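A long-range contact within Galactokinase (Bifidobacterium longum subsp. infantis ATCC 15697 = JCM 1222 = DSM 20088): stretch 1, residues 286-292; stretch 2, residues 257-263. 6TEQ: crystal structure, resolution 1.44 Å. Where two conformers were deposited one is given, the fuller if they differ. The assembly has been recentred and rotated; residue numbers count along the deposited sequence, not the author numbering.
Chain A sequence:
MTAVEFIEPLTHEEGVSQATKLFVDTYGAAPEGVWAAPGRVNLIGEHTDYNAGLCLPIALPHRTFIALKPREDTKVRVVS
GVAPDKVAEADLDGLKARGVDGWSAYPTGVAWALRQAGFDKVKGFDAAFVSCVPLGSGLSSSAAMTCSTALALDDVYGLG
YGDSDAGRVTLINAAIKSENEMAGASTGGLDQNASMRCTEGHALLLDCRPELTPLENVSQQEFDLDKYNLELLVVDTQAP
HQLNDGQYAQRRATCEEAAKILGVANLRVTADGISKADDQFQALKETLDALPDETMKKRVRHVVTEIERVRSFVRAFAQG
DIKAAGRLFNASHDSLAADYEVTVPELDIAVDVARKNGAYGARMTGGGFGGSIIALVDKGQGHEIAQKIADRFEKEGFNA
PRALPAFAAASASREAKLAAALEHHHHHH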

# COMPACT_ATOMS: atom_id res chain seq x y z
N GLU A 286 23.13 20.67 -9.72
CA GLU A 286 24.34 19.97 -10.21
C GLU A 286 23.94 18.53 -10.50
O GLU A 286 24.53 17.93 -11.43
CB GLU A 286 25.49 20.09 -9.24
CG GLU A 286 26.02 21.53 -9.17
CD GLU A 286 27.08 21.76 -8.11
OE1 GLU A 286 27.35 20.82 -7.35
OE2 GLU A 286 27.55 22.89 -8.01
N THR A 287 23.02 17.97 -9.73
CA THR A 287 22.57 16.59 -9.98
C THR A 287 21.79 16.57 -11.27
O THR A 287 22.08 15.74 -12.10
CB THR A 287 21.69 16.09 -8.84
OG1 THR A 287 22.44 16.17 -7.62
CG2 THR A 287 21.16 14.71 -9.14
N LEU A 288 20.81 17.45 -11.43
CA LEU A 288 19.96 17.36 -12.64
C LEU A 288 20.80 17.68 -13.88
O LEU A 288 20.48 17.12 -14.93
CB LEU A 288 18.78 18.30 -12.51
CG LEU A 288 17.89 18.06 -11.32
CD1 LEU A 288 16.68 18.97 -11.36
CD2 LEU A 288 17.50 16.60 -11.21
N ASP A 289 21.87 18.49 -13.75
CA ASP A 289 22.77 18.78 -14.91
C ASP A 289 23.46 17.51 -15.46
O ASP A 289 23.78 17.49 -16.67
CB ASP A 289 23.76 19.89 -14.59
CG ASP A 289 23.20 21.30 -14.69
OD1 ASP A 289 22.04 21.50 -15.23
OD2 ASP A 289 23.94 22.20 -14.23
N ALA A 290 23.62 16.50 -14.62
CA ALA A 290 24.27 15.23 -14.96
C ALA A 290 23.29 14.26 -15.69
O ALA A 290 23.76 13.22 -16.21
CB ALA A 290 24.85 14.63 -13.70
N LEU A 291 22.02 14.62 -15.78
CA LEU A 291 20.94 13.86 -16.43
C LEU A 291 20.51 14.58 -17.70
O LEU A 291 19.73 15.51 -17.65
CB LEU A 291 19.76 13.72 -15.46
CG LEU A 291 20.04 13.16 -14.07
CD1 LEU A 291 18.78 13.25 -13.19
CD2 LEU A 291 20.55 11.71 -14.11
N PRO A 292 20.92 14.16 -18.90
CA PRO A 292 20.56 14.91 -20.12
C PRO A 292 19.07 14.86 -20.49
O PRO A 292 18.54 15.75 -21.15
CB PRO A 292 21.46 14.21 -21.16
CG PRO A 292 21.58 12.81 -20.62
CD PRO A 292 21.83 13.05 -19.14
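Stretch 2 257-263: EAAKILG

Leu262 lies at the heart of this small, mainly apolar contact, in the last helical turn of stretch 2. Its CA-to-CB bond points sideways to stretch 1, but with chi1 m and chi2 t the end of the side chain comes nearer and meets three residues. Its CG lies 3.9 Å from Leu291 CD2, its CD2 3.8 Å from Ala290 CB, and its CD1 4.0 Å from Thr287 CG2. Leu291, also m,t, likewise starts sideways and brings its end closer: CD2 reaches Ile261 CG2 at 4.1 Å and, one turn back along the helix, the small methyl of Ala258, CB, at 4.4 Å. Ile261, exposed and branched, points toward stretch 1.

Glu257 to Leu262 belong to a helix that begins earlier, while stretch 1 comes out of a helix into the extended Leu291. The chains run in roughly opposite senses: Ala290 CA faces Leu262 CA at 7.0 Å, Leu291 CA faces Ala258 CA at 7.1 Å. Ala290 points its CB, only a methyl, toward stretch 2. Thr287 suits the margin: its methyl packs on Leu262, while OG1 is hydrogen-bonded elsewhere in the structure. At the polar edge, Ala290 O lies 3.4 Å from Ile261 CG2, a contact without a hydrogen bond. After Leu262, Gly263 ends the helix in a Schellman motif, clear of stretch 1, its positive phi favouring glycine.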

# COMPACT_ATOMS: atom_id res chain seq x y z
N GLU A 257 17.93 3.88 -14.09
CA GLU A 257 18.92 4.40 -15.06
C GLU A 257 19.51 5.66 -14.42
O GLU A 257 20.72 5.80 -14.31
CB GLU A 257 18.27 4.68 -16.41
CG GLU A 257 19.20 5.39 -17.38
CD GLU A 257 20.27 4.50 -18.00
OE1 GLU A 257 20.48 3.38 -17.48
OE2 GLU A 257 20.85 4.90 -19.04
N ALA A 258 18.66 6.54 -13.92
CA ALA A 258 19.16 7.78 -13.30
C ALA A 258 20.29 7.43 -12.33
O ALA A 258 21.37 8.07 -12.35
CB ALA A 258 18.03 8.47 -12.59
N ALA A 259 20.07 6.43 -11.51
CA ALA A 259 21.05 6.05 -10.46
C ALA A 259 22.33 5.52 -11.10
O ALA A 259 23.45 5.87 -10.63
CB ALA A 259 20.43 5.06 -9.53
N LYS A 260 22.16 4.76 -12.18
CA LYS A 260 23.31 4.28 -12.98
C LYS A 260 24.07 5.52 -13.50
O LYS A 260 25.33 5.53 -13.38
CB LYS A 260 22.86 3.33 -14.10
CG LYS A 260 23.99 2.69 -14.91
CD LYS A 260 23.52 1.93 -16.15
CE LYS A 260 24.59 1.09 -16.84
NZ LYS A 260 25.86 1.84 -17.07
N ILE A 261 23.36 6.45 -14.12
CA ILE A 261 24.03 7.63 -14.73
C ILE A 261 24.77 8.39 -13.64
O ILE A 261 25.95 8.71 -13.84
CB ILE A 261 23.06 8.51 -15.50
CG1 ILE A 261 22.58 7.78 -16.75
CG2 ILE A 261 23.73 9.84 -15.83
CD1 ILE A 261 21.49 8.46 -17.44
N LEU A 262 24.17 8.52 -12.48
CA LEU A 262 24.75 9.28 -11.33
C LEU A 262 25.85 8.48 -10.62
O LEU A 262 26.61 9.10 -9.85
CB LEU A 262 23.61 9.64 -10.38
CG LEU A 262 22.72 10.75 -10.96
CD1 LEU A 262 21.50 10.88 -10.10
CD2 LEU A 262 23.47 12.08 -11.17
N GLY A 263 26.00 7.19 -10.89
CA GLY A 263 27.04 6.36 -10.27
C GLY A 263 26.73 6.04 -8.81
O GLY A 263 27.69 5.87 -8.10